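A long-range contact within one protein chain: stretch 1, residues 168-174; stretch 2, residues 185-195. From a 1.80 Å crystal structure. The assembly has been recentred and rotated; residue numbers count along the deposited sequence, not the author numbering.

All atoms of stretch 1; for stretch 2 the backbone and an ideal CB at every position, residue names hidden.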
# COMPACT_ATOMS: atom_id res chain seq x y z
N TYR A 168 -9.23 14.41 2.89
CA TYR A 168 -8.29 13.29 2.94
C TYR A 168 -7.43 13.37 4.21
O TYR A 168 -6.97 14.46 4.59
CB TYR A 168 -7.44 13.28 1.67
CG TYR A 168 -6.39 12.21 1.68
CD1 TYR A 168 -6.72 10.87 1.49
CD2 TYR A 168 -5.05 12.54 1.91
CE1 TYR A 168 -5.71 9.87 1.50
CE2 TYR A 168 -4.06 11.57 1.94
CZ TYR A 168 -4.40 10.24 1.75
OH TYR A 168 -3.41 9.30 1.77
N VAL A 169 -7.24 12.23 4.88
CA VAL A 169 -6.43 12.17 6.08
C VAL A 169 -5.58 10.90 6.10
O VAL A 169 -6.06 9.81 5.77
CB VAL A 169 -7.32 12.35 7.36
CG1 VAL A 169 -8.40 11.25 7.46
CG2 VAL A 169 -6.48 12.51 8.65
N ASP A 170 -4.32 11.04 6.49
CA ASP A 170 -3.40 9.91 6.62
C ASP A 170 -2.78 10.01 8.01
O ASP A 170 -1.74 10.63 8.19
CB ASP A 170 -2.35 10.00 5.48
CG ASP A 170 -1.22 8.97 5.61
OD1 ASP A 170 -1.34 8.02 6.40
OD2 ASP A 170 -0.19 9.14 4.90
N PRO A 171 -3.45 9.40 9.02
CA PRO A 171 -3.02 9.59 10.41
C PRO A 171 -1.70 8.90 10.73
O PRO A 171 -1.28 7.98 10.01
CB PRO A 171 -4.17 9.00 11.24
CG PRO A 171 -5.02 8.22 10.31
CD PRO A 171 -4.78 8.76 8.92
N ALA A 172 -1.04 9.37 11.79
CA ALA A 172 0.17 8.74 12.30
C ALA A 172 -0.18 7.89 13.52
O ALA A 172 -1.29 8.00 14.08
CB ALA A 172 1.22 9.81 12.63
N ARG A 173 0.76 7.03 13.92
CA ARG A 173 0.58 6.09 15.03
C ARG A 173 1.08 6.72 16.33
O ARG A 173 2.25 7.09 16.42
CB ARG A 173 1.34 4.80 14.71
CG ARG A 173 1.20 3.68 15.74
CD ARG A 173 2.01 2.46 15.34
NE ARG A 173 1.84 1.36 16.30
CZ ARG A 173 2.45 0.18 16.23
NH1 ARG A 173 3.30 -0.09 15.24
NH2 ARG A 173 2.22 -0.74 17.15
N ARG A 174 0.21 6.83 17.32
CA ARG A 174 0.58 7.49 18.58
C ARG A 174 1.30 6.56 19.56
O ARG A 174 0.93 5.40 19.72
CB ARG A 174 -0.66 8.11 19.24
CG ARG A 174 -0.48 8.54 20.69
CD ARG A 174 -1.70 9.31 21.20
NE ARG A 174 -2.97 8.69 20.80
CZ ARG A 174 -3.74 9.12 19.80
NH1 ARG A 174 -3.39 10.19 19.09
NH2 ARG A 174 -4.87 8.48 19.51
N UNK A 185 -8.01 3.28 17.63
CA UNK A 185 -7.95 4.20 18.77
C UNK A 185 -6.62 4.96 18.84
O UNK A 185 -6.55 6.01 19.45
CB UNK A 185 -8.17 3.43 20.07
N UNK A 186 -5.59 4.42 18.18
CA UNK A 186 -4.24 4.99 18.23
C UNK A 186 -3.98 6.05 17.16
O UNK A 186 -2.90 6.65 17.13
CB UNK A 186 -3.21 3.87 18.09
N UNK A 187 -4.96 6.27 16.28
CA UNK A 187 -4.80 7.22 15.17
C UNK A 187 -4.63 8.66 15.62
O UNK A 187 -5.37 9.15 16.47
CB UNK A 187 -6.01 7.13 14.24
N UNK A 188 -3.62 9.31 15.05
CA UNK A 188 -3.36 10.73 15.28
C UNK A 188 -3.34 11.46 13.93
O UNK A 188 -2.39 11.28 13.16
CB UNK A 188 -2.04 10.93 16.03
N UNK A 189 -4.36 12.29 13.64
CA UNK A 189 -5.48 12.71 14.50
C UNK A 189 -6.52 11.61 14.71
O UNK A 189 -6.61 10.69 13.89
CB UNK A 189 -6.16 13.94 13.90
N UNK A 190 -7.31 11.73 15.78
CA UNK A 190 -8.35 10.75 16.09
C UNK A 190 -9.48 10.89 15.08
O UNK A 190 -10.05 11.97 14.91
CB UNK A 190 -8.87 10.93 17.52
N UNK A 191 -9.80 9.79 14.39
CA UNK A 191 -10.73 9.83 13.25
C UNK A 191 -12.19 9.98 13.63
O UNK A 191 -13.01 10.46 12.83
CB UNK A 191 -10.57 8.56 12.42
N UNK A 192 -12.54 9.56 14.83
CA UNK A 192 -13.92 9.60 15.27
C UNK A 192 -14.41 11.04 15.54
O UNK A 192 -15.40 11.46 14.94
CB UNK A 192 -14.08 8.75 16.53
N UNK A 193 -13.69 11.82 16.38
CA UNK A 193 -14.11 13.21 16.52
C UNK A 193 -13.97 14.01 15.21
O UNK A 193 -14.78 14.90 14.94
CB UNK A 193 -13.29 13.88 17.63
N UNK A 194 -12.96 13.67 14.41
CA UNK A 194 -12.72 14.34 13.13
C UNK A 194 -13.93 14.21 12.22
O UNK A 194 -14.40 15.19 11.63
CB UNK A 194 -11.48 13.76 12.44
N UNK A 195 -14.44 12.97 12.09
CA UNK A 195 -15.59 12.67 11.25
C UNK A 195 -16.87 13.33 11.78
O UNK A 195 -17.64 13.89 11.00
CB UNK A 195 -15.78 11.16 11.15

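Residues 187-188 of stretch 2 pair antiparallel with 172-173 of stretch 1; a helix starts at 191.

At position 185 the CB points sideways, and no atom of stretch 1 lies within 5.5 Å of the ideal CB. Many residues would fit. It is Ala 185. Its contribution comes from the backbone: Ala 185 O accepts a weak hydrogen bond from Arg 174 NH2 at 3.0 Å.

At position 186 the CB again points sideways, 4.6 Å from Arg 174 N. Here too the backbone makes the contact: the position's O lies 3.1 Å from Arg 174 N and accepts its hydrogen bond. Small or polar side chains would suit. The residue is Asp 186. Its carboxylate makes no salt bridge to Arg 174; the guanidinium instead has the backbone C of Asp 186 over one face.

Position 187 pairs with Arg 173 as a non-hydrogen-bonded pair, CA to CA 5.5 Å. Its ideal CB is 4.0 Å from Pro 171 CB, so a small or medium apolar side chain is expected. It is Cys 187, with chi1 in m. Cys 187 SG packs against Pro 171 CG at 3.9 Å. Cys 187 O accepts a hydrogen bond from Arg 174 NH2 at 3.2 Å and a weak one from Arg 174 NH1 at 3.4 Å.

Position 188 pairs with Ala 172 in the hydrogen-bonded register. Ala 172 N donates to the O of 188 at 2.7 Å, and the N of 188 donates to Ala 172 O at 2.8 Å. The CB lies on the same sheet face as that of Ala 172, and its ideal position is 3.4 Å from Arg 174 NH1. A positive charge so near favours an acid, though a neutral acceptor could also serve. The residue is Glu 188. Its chi2 in p bends the chain, and Glu 188 OE1 forms a salt bridge to Arg 174 NH1 at 2.7 Å. The hydrogen bond in it is weak, with an angle of 122°.

The peptide bond before position 189 is cis, which strongly suggests proline; phi of -74° agrees. The CB points away. The residue is Pro 189. Its ring still reaches stretch 1: Pro 189 CG is 3.8 Å from Val 169 CG2, and Pro 189 CD is 4.1 Å from Pro 171 CB.

Position 190 points away and precedes the helix at the N-cap. Asp, Asn, Ser or Thr would suit. It is Asp 190, which makes no contact with stretch 1.

At position 191 the CB points sideways, beyond 5.5 Å of stretch 1. A longer apolar side chain could reach Val 169 and Pro 171. The residue is Leu 191. Leu 191 CD2 meets Val 169 CG1 at 3.8 Å and Pro 171 CG at 4.1 Å.

Positions 192, 193 and 195 are out of reach, so stretch 1 does not constrain them. They are Ile 192, Pro 193 and Ala 195.

Position 194 points toward stretch 1 from a distance, with Val 169 ahead. An extended apolar side chain would suit. It is Leu 194; Leu 194 CD1 lies 4.0 Å from Val 169 CG2.

Stretch 2, residues 185-195: ADCEPDLIPLA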
# COMPACT_ATOMS: atom_id res chain seq x y z
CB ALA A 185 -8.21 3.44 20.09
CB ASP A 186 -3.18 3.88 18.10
CG ASP A 186 -3.35 2.79 19.14
OD1 ASP A 186 -3.72 3.09 20.30
OD2 ASP A 186 -3.12 1.61 18.79
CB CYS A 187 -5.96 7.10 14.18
SG CYS A 187 -5.84 5.64 13.12
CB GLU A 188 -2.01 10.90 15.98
CG GLU A 188 -1.60 12.33 16.21
CD GLU A 188 -2.33 12.94 17.37
OE1 GLU A 188 -2.12 12.46 18.51
OE2 GLU A 188 -3.11 13.90 17.15
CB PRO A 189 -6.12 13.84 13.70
CG PRO A 189 -5.81 13.48 12.26
CD PRO A 189 -4.42 12.95 12.32
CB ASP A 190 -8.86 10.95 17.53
CG ASP A 190 -9.81 9.83 18.00
OD1 ASP A 190 -10.08 8.87 17.25
OD2 ASP A 190 -10.30 9.94 19.14
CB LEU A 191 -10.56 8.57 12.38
CG LEU A 191 -9.23 8.34 11.68
CD1 LEU A 191 -9.28 7.03 10.91
CD2 LEU A 191 -8.86 9.50 10.75
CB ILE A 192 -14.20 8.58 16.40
CG1 ILE A 192 -14.04 7.16 15.82
CG2 ILE A 192 -15.60 8.76 16.96
CD1 ILE A 192 -13.65 6.07 16.83
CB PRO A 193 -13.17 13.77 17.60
CG PRO A 193 -12.69 12.55 18.34
CD PRO A 193 -12.56 11.51 17.28
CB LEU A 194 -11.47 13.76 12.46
CG LEU A 194 -10.88 14.36 11.18
CD1 LEU A 194 -9.49 13.78 10.97
CD2 LEU A 194 -11.73 14.11 9.93
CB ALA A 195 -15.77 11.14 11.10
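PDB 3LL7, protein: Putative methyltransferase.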